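Local atomic coordinates of uncharacterized protein (Deinococcus radiodurans, PDB entry 2A1V), a protein that is of unknown function but belongs to the YjbR family and folds as an antiparallel sheet with helices packed against it. Residues Q4-L13 and L95-G105; V16-L24 and F36-Y47. All coordinates share one frame; numbering follows the deposited sequence. Where two conformers were deposited one is given.

Interaction 1: residues Q4-L13 and L95-G105; sequences QTPMQTVDDL and LDGTVPAELLG
Q4 sets its side chain against the start of helix 101-119, crossing E102 at about a right angle, with CG 3.8 Å from CB of A101 and OE1 beside CA of E102. Its NE2 is spent inside its own segment, on O of T5 (3.0 Å), which it meets in the carbonyl plane on a lone pair. The same T5 O presses on the methyl of A101. M7 is the apolar centre: bent at chi2 and chi3 (-68° and -75°), its chain slides past L104, CB lying 3.8 Å from L104 CD1, and curls until CE reaches the backbone of G105. Its carbonyl O sits against CB of L95, 3.4 Å away, and is joined through a water to N of G97. Q8 stretches its side chain over the L95-G97 backbone. Behind it, D12 OD2 takes N-H groups from both Q8 and T9, and D12 with T9 forms the capping box of helix 10-17. L13 closes the row, meeting L95 tip to tip. The contact joins the N-terminal loop leading into helix 10-17, and L13 of that helix, to the turn after strand 90-94 and the start of helix 101-119; both L13 and L95 rest on L59 of strand 58-62.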
loop_
_atom_site.group_PDB
_atom_site.type_symbol
_atom_site.label_atom_id
_atom_site.label_comp_id
_atom_site.label_asym_id
_atom_site.label_seq_id
_atom_site.Cartn_x
_atom_site.Cartn_y
_atom_site.Cartn_z
ATOM N N GLN A 4 7.717 5.510 13.659
ATOM C CA GLN A 4 6.545 4.672 13.495
ATOM C C GLN A 4 5.298 5.364 14.028
ATOM O O GLN A 4 5.132 5.581 15.249
ATOM C CB GLN A 4 6.759 3.356 14.264
ATOM C CG GLN A 4 6.137 2.152 13.636
ATOM C CD GLN A 4 6.133 2.225 12.122
ATOM O OE1 GLN A 4 7.172 2.033 11.484
ATOM N NE2 GLN A 4 4.951 2.540 11.534
ATOM N N THR A 5 4.397 5.690 13.127
ATOM C CA THR A 5 3.041 5.947 13.567
ATOM C C THR A 5 2.410 4.602 13.941
ATOM O O THR A 5 2.935 3.518 13.584
ATOM C CB THR A 5 2.176 6.619 12.481
ATOM O OG1 THR A 5 1.949 5.710 11.391
ATOM C CG2 THR A 5 2.787 7.956 12.010
ATOM N N PRO A 6 1.266 4.665 14.620
ATOM C CA PRO A 6 0.451 3.490 14.928
ATOM C C PRO A 6 -0.201 2.755 13.725
ATOM O O PRO A 6 -0.850 1.749 13.955
ATOM C CB PRO A 6 -0.663 4.070 15.796
ATOM C CG PRO A 6 -0.161 5.438 16.213
ATOM C CD PRO A 6 0.658 5.910 15.124
ATOM N N MET A 7 -0.078 3.280 12.501
ATOM C CA MET A 7 -0.762 2.758 11.300
ATOM C C MET A 7 -2.246 2.353 11.509
ATOM O O MET A 7 -2.670 1.207 11.245
ATOM C CB MET A 7 0.020 1.608 10.714
ATOM C CG MET A 7 1.385 2.020 10.184
ATOM S SD MET A 7 1.332 3.082 8.719
ATOM C CE MET A 7 0.891 1.857 7.480
ATOM N N GLN A 8 -3.008 3.308 12.012
ATOM C CA GLN A 8 -4.375 3.066 12.374
ATOM C C GLN A 8 -5.339 4.132 11.810
ATOM O O GLN A 8 -6.582 3.932 11.841
ATOM C CB GLN A 8 -4.486 2.884 13.902
ATOM C CG GLN A 8 -4.095 1.450 14.356
ATOM C CD GLN A 8 -4.368 1.134 15.825
ATOM O OE1 GLN A 8 -5.515 1.121 16.255
ATOM N NE2 GLN A 8 -3.308 0.873 16.597
ATOM N N THR A 9 -4.801 5.244 11.294
ATOM C CA THR A 9 -5.638 6.304 10.746
ATOM C C THR A 9 -5.216 6.646 9.340
ATOM O O THR A 9 -4.121 6.353 8.918
ATOM C CB THR A 9 -5.531 7.637 11.578
ATOM O OG1 THR A 9 -4.194 8.157 11.478
ATOM C CG2 THR A 9 -5.890 7.428 13.084
ATOM N N VAL A 10 -6.090 7.348 8.655
ATOM C CA VAL A 10 -5.850 7.841 7.320
ATOM C C VAL A 10 -4.653 8.756 7.352
ATOM O O VAL A 10 -3.855 8.709 6.437
ATOM C CB VAL A 10 -7.111 8.609 6.756
ATOM C CG1 VAL A 10 -6.865 9.111 5.373
ATOM C CG2 VAL A 10 -8.304 7.697 6.739
ATOM N N ASP A 11 -4.578 9.610 8.385
ATOM C CA ASP A 11 -3.445 10.534 8.601
ATOM C C ASP A 11 -2.132 9.770 8.635
ATOM O O ASP A 11 -1.171 10.219 8.028
ATOM C CB ASP A 11 -3.530 11.347 9.908
ATOM C CG ASP A 11 -4.977 11.633 10.378
ATOM O OD1 ASP A 11 -5.833 10.684 10.450
ATOM O OD2 ASP A 11 -5.254 12.800 10.725
ATOM N N ASP A 12 -2.119 8.594 9.288
ATOM C CA ASP A 12 -0.948 7.697 9.318
ATOM C C ASP A 12 -0.532 7.244 7.877
ATOM O O ASP A 12 0.652 7.210 7.518
ATOM C CB ASP A 12 -1.241 6.443 10.191
ATOM C CG ASP A 12 -1.317 6.756 11.706
ATOM O OD1 ASP A 12 -0.697 7.749 12.162
ATOM O OD2 ASP A 12 -1.954 5.963 12.460
ATOM N N LEU A 13 -1.539 6.914 7.068
ATOM C CA LEU A 13 -1.333 6.432 5.716
ATOM C C LEU A 13 -0.863 7.537 4.783
ATOM O O LEU A 13 0.049 7.311 3.996
ATOM C CB LEU A 13 -2.623 5.832 5.169
ATOM C CG LEU A 13 -3.262 4.653 5.923
ATOM C CD1 LEU A 13 -4.509 4.197 5.164
ATOM C CD2 LEU A 13 -2.303 3.492 6.112
ATOM N N LEU A 95 -6.721 -2.355 10.106
ATOM C CA LEU A 95 -5.852 -1.476 10.896
ATOM C C LEU A 95 -6.400 -1.221 12.321
ATOM O O LEU A 95 -6.824 -0.102 12.703
ATOM C CB LEU A 95 -5.637 -0.161 10.158
ATOM C CG LEU A 95 -5.094 -0.241 8.730
ATOM C CD1 LEU A 95 -4.883 1.195 8.273
ATOM C CD2 LEU A 95 -3.817 -1.058 8.617
ATOM N N ASP A 96 -6.374 -2.280 13.107
ATOM C CA ASP A 96 -6.881 -2.257 14.487
ATOM C C ASP A 96 -5.794 -2.495 15.498
ATOM O O ASP A 96 -6.102 -2.718 16.659
ATOM C CB ASP A 96 -7.985 -3.295 14.669
ATOM C CG ASP A 96 -7.558 -4.687 14.338
ATOM O OD1 ASP A 96 -6.372 -4.920 13.981
ATOM O OD2 ASP A 96 -8.429 -5.577 14.423
ATOM N N GLY A 97 -4.533 -2.479 15.083
ATOM C CA GLY A 97 -3.456 -2.648 16.029
ATOM C C GLY A 97 -2.997 -4.079 16.238
ATOM O O GLY A 97 -2.041 -4.314 16.978
ATOM N N THR A 98 -3.622 -5.026 15.521
ATOM C CA THR A 98 -3.338 -6.429 15.658
ATOM C C THR A 98 -2.173 -6.864 14.803
ATOM O O THR A 98 -1.612 -7.919 15.033
ATOM C CB THR A 98 -4.594 -7.296 15.319
ATOM O OG1 THR A 98 -5.165 -6.931 14.037
ATOM C CG2 THR A 98 -5.626 -7.111 16.366
ATOM N N VAL A 99 -1.816 -6.074 13.792
ATOM C CA VAL A 99 -0.603 -6.335 13.012
ATOM C C VAL A 99 0.393 -5.208 13.353
ATOM O O VAL A 99 0.017 -4.035 13.353
ATOM C CB VAL A 99 -0.940 -6.374 11.482
ATOM C CG1 VAL A 99 0.296 -6.431 10.624
ATOM C CG2 VAL A 99 -1.858 -7.545 11.175
ATOM N N PRO A 100 1.648 -5.562 13.686
ATOM C CA PRO A 100 2.618 -4.570 14.058
ATOM C C PRO A 100 2.752 -3.436 13.039
ATOM O O PRO A 100 2.851 -3.694 11.859
ATOM C CB PRO A 100 3.920 -5.394 14.139
ATOM C CG PRO A 100 3.498 -6.733 14.494
ATOM C CD PRO A 100 2.218 -6.919 13.779
ATOM N N ALA A 101 2.756 -2.210 13.548
ATOM C CA ALA A 101 2.830 -0.983 12.767
ATOM C C ALA A 101 4.016 -0.959 11.811
ATOM O O ALA A 101 3.909 -0.462 10.675
ATOM C CB ALA A 101 2.907 0.208 13.690
ATOM N N GLU A 102 5.139 -1.482 12.300
ATOM C CA GLU A 102 6.362 -1.458 11.508
ATOM C C GLU A 102 6.200 -2.392 10.301
ATOM O O GLU A 102 6.526 -1.987 9.194
ATOM C CB GLU A 102 7.578 -1.787 12.384
ATOM C CG GLU A 102 8.895 -2.015 11.669
ATOM C CD GLU A 102 9.957 -2.349 12.672
ATOM O OE1 GLU A 102 10.430 -1.409 13.337
ATOM O OE2 GLU A 102 10.260 -3.540 12.846
ATOM N N LEU A 103 5.651 -3.593 10.509
ATOM C CA LEU A 103 5.336 -4.481 9.408
ATOM C C LEU A 103 4.369 -3.820 8.405
ATOM O O LEU A 103 4.616 -3.853 7.196
ATOM C CB LEU A 103 4.761 -5.798 9.918
ATOM C CG LEU A 103 4.257 -6.751 8.847
ATOM C CD1 LEU A 103 5.355 -7.133 7.849
ATOM C CD2 LEU A 103 3.683 -8.045 9.525
ATOM N N LEU A 104 3.298 -3.229 8.916
ATOM C CA LEU A 104 2.296 -2.523 8.083
ATOM C C LEU A 104 2.912 -1.435 7.214
ATOM O O LEU A 104 2.563 -1.316 6.065
ATOM C CB LEU A 104 1.209 -1.913 8.957
ATOM C CG LEU A 104 0.269 -2.901 9.700
ATOM C CD1 LEU A 104 -0.636 -2.164 10.653
ATOM C CD2 LEU A 104 -0.566 -3.705 8.765
ATOM N N GLY A 105 3.800 -0.628 7.805
ATOM C CA GLY A 105 4.535 0.450 7.116
ATOM C C GLY A 105 5.359 -0.069 5.939
ATOM O O GLY A 105 5.275 0.452 4.797
HETATM O O HOH W 1 9.438 1.178 13.289
HETATM O O HOH W 2 -0.840 -1.556 13.953
HETATM O O HOH W 3 -3.018 -1.167 12.768
HETATM O O HOH W 4 -8.151 2.039 11.792
#

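Interaction 2: residues V16-L24 and F36-Y47; sequences VCDELPHSL and FKVGYLSKSRMY
C17 SG meets two aromatic rings, over one face of F36 and at the edge of Y47, each a Cys sulfur-aromatic contact. It stands 4.0 Å from the F36 centroid, 19° off the ring normal, whereas its approach to Y47 is near the ring plane. With SG anti to the carbonyl carbon (chi1 -61°), the sulfur swings over the F36 ring while CB packs on CD2 of F36 at 3.6 Å. The phenol of Y47 reaches into the same corner: its OH shares a hydrogen bond of 2.7 Å with OG of S23, which lies in the ring plane, and L20 CD1 packs obliquely near the same end of the ring. The serine hydroxyl is directed there by chi1 of 173°, which sets OG anti to the backbone N.

From S23 the chain enters an antiparallel ladder. S23 and V38 form a non-hydrogen-bonded pair, and L24 and K37 a hydrogen-bonded one, with N of L24 on O of K37 and N of K37 on O of L24, each 2.9 Å. G39 N extends the pairing to O of H22 at 3.1 Å, just where the chain turns. Beyond it L24 spreads its methyls, CD2 against CD2 of L41 (3.6 Å) and CD1 near CB of S44.

The contact places the edge strand 23-26 beside strand 33-38 in a hairpin, with strand 43-51 next in the sheet. Helix 101-119 covers the Y47, L20 and V38 side through Y112, which meets the Y47 ring edge to face, while H22 NE2 bonds to O of L128.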
loop_
_atom_site.group_PDB
_atom_site.type_symbol
_atom_site.label_atom_id
_atom_site.label_comp_id
_atom_site.label_asym_id
_atom_site.label_seq_id
_atom_site.Cartn_x
_atom_site.Cartn_y
_atom_site.Cartn_z
ATOM N N VAL A 16 2.810 8.298 5.201
ATOM C CA VAL A 16 3.748 7.388 4.572
ATOM C C VAL A 16 3.752 7.704 3.088
ATOM O O VAL A 16 4.805 7.938 2.492
ATOM C CB VAL A 16 3.374 5.923 4.843
ATOM C CG1 VAL A 16 4.157 4.978 3.906
ATOM C CG2 VAL A 16 3.644 5.599 6.310
ATOM N N CYS A 17 2.563 7.813 2.505
ATOM C CA CYS A 17 2.431 7.973 1.038
ATOM C C CYS A 17 2.884 9.347 0.512
ATOM O O CYS A 17 3.329 9.439 -0.596
ATOM C CB CYS A 17 0.992 7.624 0.583
ATOM S SG CYS A 17 0.584 5.943 0.967
ATOM N N ASP A 18 2.783 10.382 1.345
ATOM C CA ASP A 18 3.210 11.739 1.005
ATOM C C ASP A 18 4.714 11.783 0.695
ATOM O O ASP A 18 5.155 12.661 -0.028
ATOM C CB ASP A 18 2.948 12.729 2.161
ATOM C CG ASP A 18 1.512 13.226 2.232
ATOM O OD1 ASP A 18 0.676 12.967 1.336
ATOM O OD2 ASP A 18 1.209 13.897 3.223
ATOM N N GLU A 19 5.487 10.866 1.268
ATOM C CA GLU A 19 6.937 10.777 1.019
ATOM C C GLU A 19 7.372 9.964 -0.219
ATOM O O GLU A 19 8.577 9.904 -0.523
ATOM C CB GLU A 19 7.606 10.049 2.149
ATOM C CG GLU A 19 7.198 10.431 3.507
ATOM C CD GLU A 19 7.627 9.339 4.449
ATOM O OE1 GLU A 19 7.846 8.207 3.892
ATOM O OE2 GLU A 19 7.726 9.585 5.692
ATOM N N LEU A 20 6.423 9.270 -0.849
ATOM C CA LEU A 20 6.729 8.374 -1.961
ATOM C C LEU A 20 6.603 9.178 -3.243
ATOM O O LEU A 20 5.612 9.880 -3.451
ATOM C CB LEU A 20 5.790 7.191 -1.971
ATOM C CG LEU A 20 5.705 6.466 -0.645
ATOM C CD1 LEU A 20 4.630 5.362 -0.622
ATOM C CD2 LEU A 20 7.092 5.940 -0.288
ATOM N N PRO A 21 7.659 9.136 -4.076
ATOM C CA PRO A 21 7.693 9.903 -5.298
ATOM C C PRO A 21 6.582 9.553 -6.270
ATOM O O PRO A 21 6.309 8.371 -6.522
ATOM C CB PRO A 21 9.077 9.553 -5.904
ATOM C CG PRO A 21 9.898 9.141 -4.716
ATOM C CD PRO A 21 8.925 8.380 -3.885
ATOM N N HIS A 22 5.999 10.615 -6.813
ATOM C CA HIS A 22 4.896 10.571 -7.778
ATOM C C HIS A 22 3.625 9.835 -7.310
ATOM O O HIS A 22 2.924 9.176 -8.123
ATOM C CB HIS A 22 5.383 10.023 -9.090
ATOM C CG HIS A 22 6.574 10.730 -9.624
ATOM N ND1 HIS A 22 6.489 11.967 -10.236
ATOM C CD2 HIS A 22 7.888 10.391 -9.613
ATOM C CE1 HIS A 22 7.701 12.339 -10.612
ATOM N NE2 HIS A 22 8.566 11.400 -10.250
ATOM N N SER A 23 3.315 9.986 -6.008
ATOM C CA SER A 23 2.140 9.376 -5.467
ATOM C C SER A 23 1.041 10.435 -5.519
ATOM O O SER A 23 1.316 11.637 -5.449
ATOM C CB SER A 23 2.341 8.846 -4.056
ATOM O OG SER A 23 1.092 8.406 -3.520
ATOM N N LEU A 24 -0.186 9.957 -5.677
ATOM C CA LEU A 24 -1.374 10.812 -5.907
ATOM C C LEU A 24 -2.600 10.145 -5.256
ATOM O O LEU A 24 -2.797 8.924 -5.376
ATOM C CB LEU A 24 -1.645 10.867 -7.418
ATOM C CG LEU A 24 -0.517 11.242 -8.416
ATOM C CD1 LEU A 24 -0.575 10.413 -9.747
ATOM C CD2 LEU A 24 -0.571 12.750 -8.704
ATOM N N PHE A 36 -4.495 5.391 -3.577
ATOM C CA PHE A 36 -3.149 5.904 -3.809
ATOM C C PHE A 36 -2.611 5.262 -5.065
ATOM O O PHE A 36 -2.596 4.027 -5.206
ATOM C CB PHE A 36 -2.214 5.629 -2.629
ATOM C CG PHE A 36 -2.703 6.181 -1.335
ATOM C CD1 PHE A 36 -3.543 5.432 -0.517
ATOM C CD2 PHE A 36 -2.297 7.447 -0.916
ATOM C CE1 PHE A 36 -4.009 5.937 0.699
ATOM C CE2 PHE A 36 -2.716 7.959 0.310
ATOM C CZ PHE A 36 -3.580 7.213 1.119
ATOM N N LYS A 37 -2.185 6.117 -5.990
ATOM C CA LYS A 37 -1.675 5.689 -7.282
ATOM C C LYS A 37 -0.291 6.309 -7.466
ATOM O O LYS A 37 0.017 7.359 -6.883
ATOM C CB LYS A 37 -2.641 6.102 -8.399
ATOM C CG LYS A 37 -3.994 5.356 -8.393
ATOM C CD LYS A 37 -4.964 5.843 -9.493
ATOM C CE LYS A 37 -6.136 4.881 -9.749
ATOM N NZ LYS A 37 -7.177 5.342 -10.764
ATOM N N VAL A 38 0.547 5.630 -8.238
ATOM C CA VAL A 38 1.870 6.112 -8.571
ATOM C C VAL A 38 2.028 6.196 -10.091
ATOM O O VAL A 38 1.571 5.315 -10.848
ATOM C CB VAL A 38 2.979 5.204 -7.935
ATOM C CG1 VAL A 38 2.821 3.751 -8.351
ATOM C CG2 VAL A 38 4.363 5.658 -8.293
ATOM N N GLY A 39 2.670 7.269 -10.526
ATOM C CA GLY A 39 3.106 7.399 -11.908
ATOM C C GLY A 39 2.888 8.749 -12.523
ATOM O O GLY A 39 2.875 9.737 -11.833
ATOM N N TYR A 40 2.773 8.792 -13.846
ATOM C CA TYR A 40 2.522 10.066 -14.543
ATOM C C TYR A 40 1.062 10.441 -14.297
ATOM O O TYR A 40 0.197 9.610 -13.962
ATOM C CB TYR A 40 2.789 9.973 -16.076
ATOM C CG TYR A 40 4.141 9.365 -16.517
ATOM C CD1 TYR A 40 4.337 7.951 -16.539
ATOM C CD2 TYR A 40 5.202 10.189 -16.941
ATOM C CE1 TYR A 40 5.548 7.369 -16.989
ATOM C CE2 TYR A 40 6.425 9.637 -17.370
ATOM C CZ TYR A 40 6.617 8.219 -17.393
ATOM O OH TYR A 40 7.836 7.653 -17.805
ATOM N N LEU A 41 0.782 11.705 -14.471
ATOM C CA LEU A 41 -0.586 12.155 -14.447
ATOM C C LEU A 41 -1.392 11.469 -15.538
ATOM O O LEU A 41 -2.554 11.186 -15.322
ATOM C CB LEU A 41 -0.659 13.706 -14.478
ATOM C CG LEU A 41 -0.467 14.403 -13.120
ATOM C CD1 LEU A 41 -0.782 15.928 -13.272
ATOM C CD2 LEU A 41 -1.372 13.802 -12.003
ATOM N N SER A 42 -0.773 11.094 -16.663
ATOM C CA SER A 42 -1.492 10.369 -17.716
ATOM C C SER A 42 -1.423 8.838 -17.654
ATOM O O SER A 42 -1.994 8.140 -18.509
ATOM C CB SER A 42 -1.007 10.832 -19.096
ATOM O OG SER A 42 0.309 10.331 -19.349
ATOM N N LYS A 43 -0.685 8.304 -16.691
ATOM C CA LYS A 43 -0.550 6.852 -16.516
ATOM C C LYS A 43 -0.116 6.543 -15.085
ATOM O O LYS A 43 1.046 6.523 -14.789
ATOM C CB LYS A 43 0.457 6.267 -17.512
ATOM C CG LYS A 43 0.506 4.703 -17.523
ATOM C CD LYS A 43 1.946 4.223 -17.866
ATOM C CE LYS A 43 2.276 2.808 -17.318
ATOM N NZ LYS A 43 3.465 2.246 -17.973
ATOM N N SER A 44 -1.075 6.304 -14.209
ATOM C CA SER A 44 -0.784 6.016 -12.824
ATOM C C SER A 44 -1.450 4.720 -12.389
ATOM O O SER A 44 -2.549 4.413 -12.823
ATOM C CB SER A 44 -1.171 7.200 -11.918
ATOM O OG SER A 44 -2.541 7.451 -11.969
ATOM N N ARG A 45 -0.799 4.013 -11.481
ATOM C CA ARG A 45 -1.173 2.659 -11.097
ATOM C C ARG A 45 -1.409 2.559 -9.584
ATOM O O ARG A 45 -0.553 2.937 -8.799
ATOM C CB ARG A 45 -0.048 1.679 -11.494
ATOM C CG ARG A 45 0.326 1.622 -13.005
ATOM C CD ARG A 45 -0.691 0.856 -13.851
ATOM N NE ARG A 45 -1.722 1.731 -14.416
ATOM C CZ ARG A 45 -1.866 2.067 -15.702
ATOM N NH1 ARG A 45 -1.071 1.613 -16.664
ATOM N NH2 ARG A 45 -2.847 2.880 -16.025
ATOM N N MET A 46 -2.559 2.022 -9.188
ATOM C CA MET A 46 -2.918 1.879 -7.780
ATOM C C MET A 46 -1.992 0.947 -6.991
ATOM O O MET A 46 -1.614 -0.121 -7.464
ATOM C CB MET A 46 -4.394 1.464 -7.605
ATOM C CG MET A 46 -4.756 0.173 -8.227
ATOM S SD MET A 46 -6.562 -0.143 -8.459
ATOM C CE MET A 46 -7.121 0.030 -6.819
ATOM N N TYR A 47 -1.635 1.375 -5.775
ATOM C CA TYR A 47 -0.819 0.559 -4.907
ATOM C C TYR A 47 -1.366 0.421 -3.486
ATOM O O TYR A 47 -0.822 -0.367 -2.720
ATOM C CB TYR A 47 0.641 1.080 -4.890
ATOM C CG TYR A 47 0.854 2.394 -4.183
ATOM C CD1 TYR A 47 1.060 2.444 -2.803
ATOM C CD2 TYR A 47 0.833 3.615 -4.894
ATOM C CE1 TYR A 47 1.240 3.662 -2.155
ATOM C CE2 TYR A 47 1.003 4.821 -4.247
ATOM C CZ TYR A 47 1.228 4.843 -2.882
ATOM O OH TYR A 47 1.412 6.046 -2.231
#

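In the fold
Helix 10-17 is shared by both interactions: its first turn belongs to interaction 1, its last to interaction 2. Their centres lie about 20 Å apart on opposite sides of the chain's centre, yet they touch where M7 SD packs on V16 CG2 at 4.2 Å. Along the chain, both segments of interaction 2 fall between those of interaction 1, so a local hairpin contact is enclosed by a long-range one. Helix 101-119 begins in interaction 1 and also contacts interaction 2. Interaction 1 joins the N-terminal loop and helix 10-17 to helix 101-119, while interaction 2 joins the end of helix 10-17 to the hairpin at one edge of the six-stranded sheet, illustrating how a small alpha/beta domain combines local and long-range closure.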